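Local atomic coordinates of paenibacillus xanthan lyase (Paenibacillus, PDB entry 6F2P), a protein that cleaves the polysaccharide xanthan as a lyase, probably by the beta-elimination chemistry of polysaccharide lyase family 8. Residues Ile500-Asn514 with Thr601-Tyr615. Sequence-based numbering, arbitrary orientation.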
# COMPACT_ATOMS: atom_id res chain seq x y z
N ILE A 500 -11.11 12.35 15.62
CA ILE A 500 -12.43 11.80 15.37
C ILE A 500 -13.48 12.90 15.39
O ILE A 500 -13.78 13.45 16.44
CB ILE A 500 -12.82 10.73 16.41
CG1 ILE A 500 -11.74 9.65 16.49
CG2 ILE A 500 -14.15 10.11 16.05
CD1 ILE A 500 -11.97 8.64 17.59
N ALA A 501 -14.02 13.21 14.22
CA ALA A 501 -14.94 14.33 14.05
C ALA A 501 -16.15 14.00 13.16
O ALA A 501 -16.03 13.32 12.13
CB ALA A 501 -14.18 15.53 13.50
N SER A 502 -17.31 14.48 13.57
CA SER A 502 -18.53 14.23 12.82
C SER A 502 -19.55 15.34 13.05
O SER A 502 -19.58 15.96 14.11
CB SER A 502 -19.13 12.88 13.22
OG SER A 502 -20.46 12.77 12.76
N THR A 503 -20.37 15.60 12.04
CA THR A 503 -21.50 16.51 12.19
C THR A 503 -22.78 15.81 11.76
O THR A 503 -23.73 16.45 11.31
CB THR A 503 -21.33 17.78 11.35
OG1 THR A 503 -20.91 17.43 10.02
CG2 THR A 503 -20.29 18.69 11.97
N ASP A 504 -22.82 14.48 11.92
CA ASP A 504 -23.92 13.67 11.41
C ASP A 504 -25.06 13.51 12.42
O ASP A 504 -26.06 12.86 12.13
CB ASP A 504 -23.42 12.27 10.99
CG ASP A 504 -22.31 12.33 9.96
OD1 ASP A 504 -22.60 12.68 8.80
OD2 ASP A 504 -21.15 12.00 10.30
N GLY A 505 -24.89 14.08 13.60
CA GLY A 505 -25.92 14.01 14.62
C GLY A 505 -26.20 12.62 15.17
O GLY A 505 -27.28 12.36 15.70
N ILE A 506 -25.22 11.73 15.06
CA ILE A 506 -25.38 10.38 15.58
C ILE A 506 -24.20 9.99 16.45
O ILE A 506 -23.05 10.27 16.10
CB ILE A 506 -25.53 9.36 14.44
CG1 ILE A 506 -26.76 9.68 13.60
CG2 ILE A 506 -25.59 7.94 14.96
CD1 ILE A 506 -26.75 9.00 12.28
N ALA A 507 -24.49 9.34 17.58
CA ALA A 507 -23.45 8.85 18.48
C ALA A 507 -22.39 8.05 17.71
O ALA A 507 -22.71 7.14 16.94
CB ALA A 507 -24.07 7.98 19.56
N THR A 508 -21.13 8.41 17.93
CA THR A 508 -20.03 7.81 17.20
C THR A 508 -19.33 6.75 18.06
O THR A 508 -19.11 6.96 19.26
CB THR A 508 -19.06 8.90 16.73
OG1 THR A 508 -19.77 9.84 15.91
CG2 THR A 508 -17.91 8.31 15.91
N GLU A 509 -19.01 5.61 17.47
CA GLU A 509 -18.47 4.49 18.23
C GLU A 509 -17.18 3.93 17.63
O GLU A 509 -16.98 3.97 16.42
CB GLU A 509 -19.50 3.36 18.32
CG GLU A 509 -20.82 3.76 18.96
CD GLU A 509 -21.82 2.63 18.99
OE1 GLU A 509 -22.75 2.67 19.83
OE2 GLU A 509 -21.69 1.69 18.17
N THR A 510 -16.32 3.40 18.49
CA THR A 510 -15.15 2.65 18.05
C THR A 510 -15.19 1.28 18.70
O THR A 510 -15.23 1.17 19.92
CB THR A 510 -13.85 3.37 18.42
OG1 THR A 510 -13.66 4.49 17.54
CG2 THR A 510 -12.65 2.40 18.30
N ILE A 511 -15.19 0.23 17.88
CA ILE A 511 -15.39 -1.11 18.40
C ILE A 511 -14.08 -1.77 18.78
O ILE A 511 -13.22 -1.99 17.93
CB ILE A 511 -16.13 -2.02 17.40
CG1 ILE A 511 -17.35 -1.29 16.81
CG2 ILE A 511 -16.53 -3.32 18.08
CD1 ILE A 511 -18.28 -0.69 17.83
N VAL A 512 -13.92 -2.08 20.06
CA VAL A 512 -12.71 -2.75 20.51
C VAL A 512 -12.79 -4.24 20.21
O VAL A 512 -11.82 -4.86 19.75
CB VAL A 512 -12.45 -2.56 22.02
CG1 VAL A 512 -11.38 -3.52 22.51
CG2 VAL A 512 -12.04 -1.13 22.31
N GLU A 513 -13.95 -4.82 20.47
CA GLU A 513 -14.13 -6.26 20.36
C GLU A 513 -15.57 -6.58 19.97
O GLU A 513 -16.49 -5.82 20.26
CB GLU A 513 -13.76 -6.92 21.69
CG GLU A 513 -13.77 -8.43 21.69
CD GLU A 513 -13.01 -9.03 20.52
OE1 GLU A 513 -11.82 -9.36 20.68
OE2 GLU A 513 -13.61 -9.19 19.43
N ASN A 514 -15.74 -7.70 19.28
CA ASN A 514 -17.06 -8.29 19.08
C ASN A 514 -16.86 -9.77 18.85
O ASN A 514 -16.93 -10.25 17.73
CB ASN A 514 -17.80 -7.64 17.90
CG ASN A 514 -19.30 -7.89 17.96
OD1 ASN A 514 -19.75 -8.78 18.67
ND2 ASN A 514 -20.07 -7.09 17.23
N THR A 601 -19.27 -8.01 23.12
CA THR A 601 -18.98 -6.79 22.40
C THR A 601 -18.45 -5.70 23.33
O THR A 601 -19.10 -5.36 24.33
CB THR A 601 -20.25 -6.28 21.71
OG1 THR A 601 -20.89 -7.37 21.05
CG2 THR A 601 -19.92 -5.21 20.68
N LEU A 602 -17.27 -5.17 23.03
CA LEU A 602 -16.67 -4.08 23.81
C LEU A 602 -16.45 -2.89 22.89
O LEU A 602 -15.96 -3.05 21.77
CB LEU A 602 -15.34 -4.53 24.41
CG LEU A 602 -15.32 -5.85 25.20
CD1 LEU A 602 -13.91 -6.22 25.61
CD2 LEU A 602 -16.21 -5.77 26.43
N TRP A 603 -16.81 -1.68 23.34
CA TRP A 603 -16.60 -0.50 22.50
C TRP A 603 -16.49 0.84 23.23
O TRP A 603 -16.74 0.94 24.43
CB TRP A 603 -17.64 -0.43 21.39
CG TRP A 603 -19.04 -0.03 21.82
CD1 TRP A 603 -19.63 1.19 21.65
CD2 TRP A 603 -20.02 -0.86 22.46
NE1 TRP A 603 -20.91 1.17 22.16
CE2 TRP A 603 -21.17 -0.07 22.66
CE3 TRP A 603 -20.03 -2.20 22.89
CZ2 TRP A 603 -22.32 -0.58 23.26
CZ3 TRP A 603 -21.18 -2.69 23.49
CH2 TRP A 603 -22.30 -1.88 23.67
N PHE A 604 -16.09 1.87 22.48
CA PHE A 604 -16.03 3.23 22.99
C PHE A 604 -17.18 4.03 22.41
O PHE A 604 -17.56 3.86 21.24
CB PHE A 604 -14.74 3.93 22.56
CG PHE A 604 -13.48 3.26 23.04
CD1 PHE A 604 -13.22 3.13 24.40
CD2 PHE A 604 -12.54 2.79 22.14
CE1 PHE A 604 -12.05 2.52 24.84
CE2 PHE A 604 -11.36 2.19 22.57
CZ PHE A 604 -11.12 2.05 23.92
N ASP A 605 -17.73 4.93 23.21
CA ASP A 605 -18.74 5.85 22.73
C ASP A 605 -18.19 7.26 22.79
O ASP A 605 -18.04 7.82 23.87
CB ASP A 605 -20.01 5.74 23.58
CG ASP A 605 -21.18 6.57 23.02
OD1 ASP A 605 -20.95 7.58 22.30
OD2 ASP A 605 -22.33 6.20 23.31
N HIS A 606 -17.91 7.83 21.63
CA HIS A 606 -17.40 9.19 21.52
C HIS A 606 -18.50 10.24 21.56
O HIS A 606 -18.23 11.44 21.44
CB HIS A 606 -16.59 9.37 20.24
CG HIS A 606 -15.57 8.29 20.02
ND1 HIS A 606 -14.37 8.26 20.69
CD2 HIS A 606 -15.59 7.20 19.22
CE1 HIS A 606 -13.68 7.20 20.31
NE2 HIS A 606 -14.40 6.54 19.42
N GLY A 607 -19.75 9.79 21.71
CA GLY A 607 -20.89 10.68 21.74
C GLY A 607 -21.29 11.23 20.38
O GLY A 607 -20.76 10.84 19.34
N MET A 608 -22.25 12.14 20.39
CA MET A 608 -22.72 12.76 19.16
C MET A 608 -21.81 13.89 18.75
O MET A 608 -21.17 14.52 19.59
CB MET A 608 -24.13 13.32 19.35
CG MET A 608 -25.23 12.35 18.97
SD MET A 608 -26.81 13.14 19.20
CE MET A 608 -26.47 14.73 18.44
N ASN A 609 -21.78 14.14 17.45
CA ASN A 609 -21.01 15.25 16.89
C ASN A 609 -19.65 15.52 17.54
O ASN A 609 -19.40 16.65 17.97
CB ASN A 609 -21.86 16.51 16.92
CG ASN A 609 -23.03 16.44 15.97
OD1 ASN A 609 -22.91 15.92 14.86
ND2 ASN A 609 -24.17 16.96 16.40
N PRO A 610 -18.79 14.50 17.63
CA PRO A 610 -17.49 14.75 18.27
C PRO A 610 -16.69 15.72 17.41
O PRO A 610 -16.86 15.75 16.19
CB PRO A 610 -16.84 13.37 18.29
CG PRO A 610 -17.46 12.63 17.13
CD PRO A 610 -18.87 13.15 17.04
N THR A 611 -15.83 16.52 18.04
CA THR A 611 -15.10 17.54 17.31
C THR A 611 -13.65 17.13 17.13
O THR A 611 -12.99 17.54 16.17
CB THR A 611 -15.14 18.87 18.06
OG1 THR A 611 -15.04 18.61 19.47
CG2 THR A 611 -16.46 19.57 17.78
N ASN A 612 -13.18 16.30 18.06
CA ASN A 612 -11.80 15.84 18.09
C ASN A 612 -11.67 14.69 19.10
O ASN A 612 -10.86 14.75 20.03
CB ASN A 612 -10.86 17.01 18.42
CG ASN A 612 -9.38 16.61 18.50
OD1 ASN A 612 -8.60 17.22 19.24
ND2 ASN A 612 -8.99 15.58 17.75
N GLY A 613 -12.49 13.66 18.91
CA GLY A 613 -12.49 12.49 19.77
C GLY A 613 -11.26 11.62 19.56
O GLY A 613 -10.49 11.82 18.62
N SER A 614 -11.06 10.65 20.45
CA SER A 614 -9.87 9.82 20.39
C SER A 614 -10.08 8.53 21.15
O SER A 614 -11.03 8.39 21.92
CB SER A 614 -8.67 10.57 20.98
OG SER A 614 -8.69 10.61 22.41
N TYR A 615 -9.20 7.57 20.92
CA TYR A 615 -9.19 6.34 21.70
C TYR A 615 -7.78 5.79 21.72
O TYR A 615 -6.95 6.17 20.89
CB TYR A 615 -10.17 5.30 21.12
CG TYR A 615 -9.83 4.82 19.72
CD1 TYR A 615 -8.83 3.89 19.50
CD2 TYR A 615 -10.53 5.31 18.61
CE1 TYR A 615 -8.51 3.46 18.23
CE2 TYR A 615 -10.23 4.88 17.33
CZ TYR A 615 -9.21 3.96 17.14
OH TYR A 615 -8.89 3.53 15.87
O HOH W 1 -22.27 12.45 14.74
O HOH W 2 -22.85 3.74 22.32
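I500 and G613 form an antiparallel hydrogen-bonded pair, I500 N giving to G613 O and G613 N to I500 O. I500 CD1 lies over one face of the H606 imidazole, 3.8 Å from its centroid, a CH-pi contact suited to a long aliphatic side chain. S502 N donates to P610 O at 2.9 Å. At the following turn G505, whose positive phi (66°) suits a residue without a side chain, gives its N to N609 OD1 at 3.0 Å; an alanine in place of N609 would probably leave that amide without its mate and the loop less firmly tied. Both segments run from one sheet to the other of the family 8 super-sandwich: strands 493-501 and 613-621 pair in one, 508-516 and 595-607 in the other. E509 extends beside W603, and one water bridges its OE1, W603 NE1 and D605 OD2; R434 also holds OE1 in a salt bridge. T510 suits its place by offering hydroxyl and methyl at once: OG1 hydrogen-bonds H606 NE2 at the ring edge, 2.9 Å away, and also T439 OG1, while with OG1 beside the backbone N (chi1 -75°), CG2 stands anti to that N and sits over the Y615 ring. At V512 a classic beta bulge lets L602 O accept from V512 N and E513 N, and V512 CG2 packs against F604 CE2.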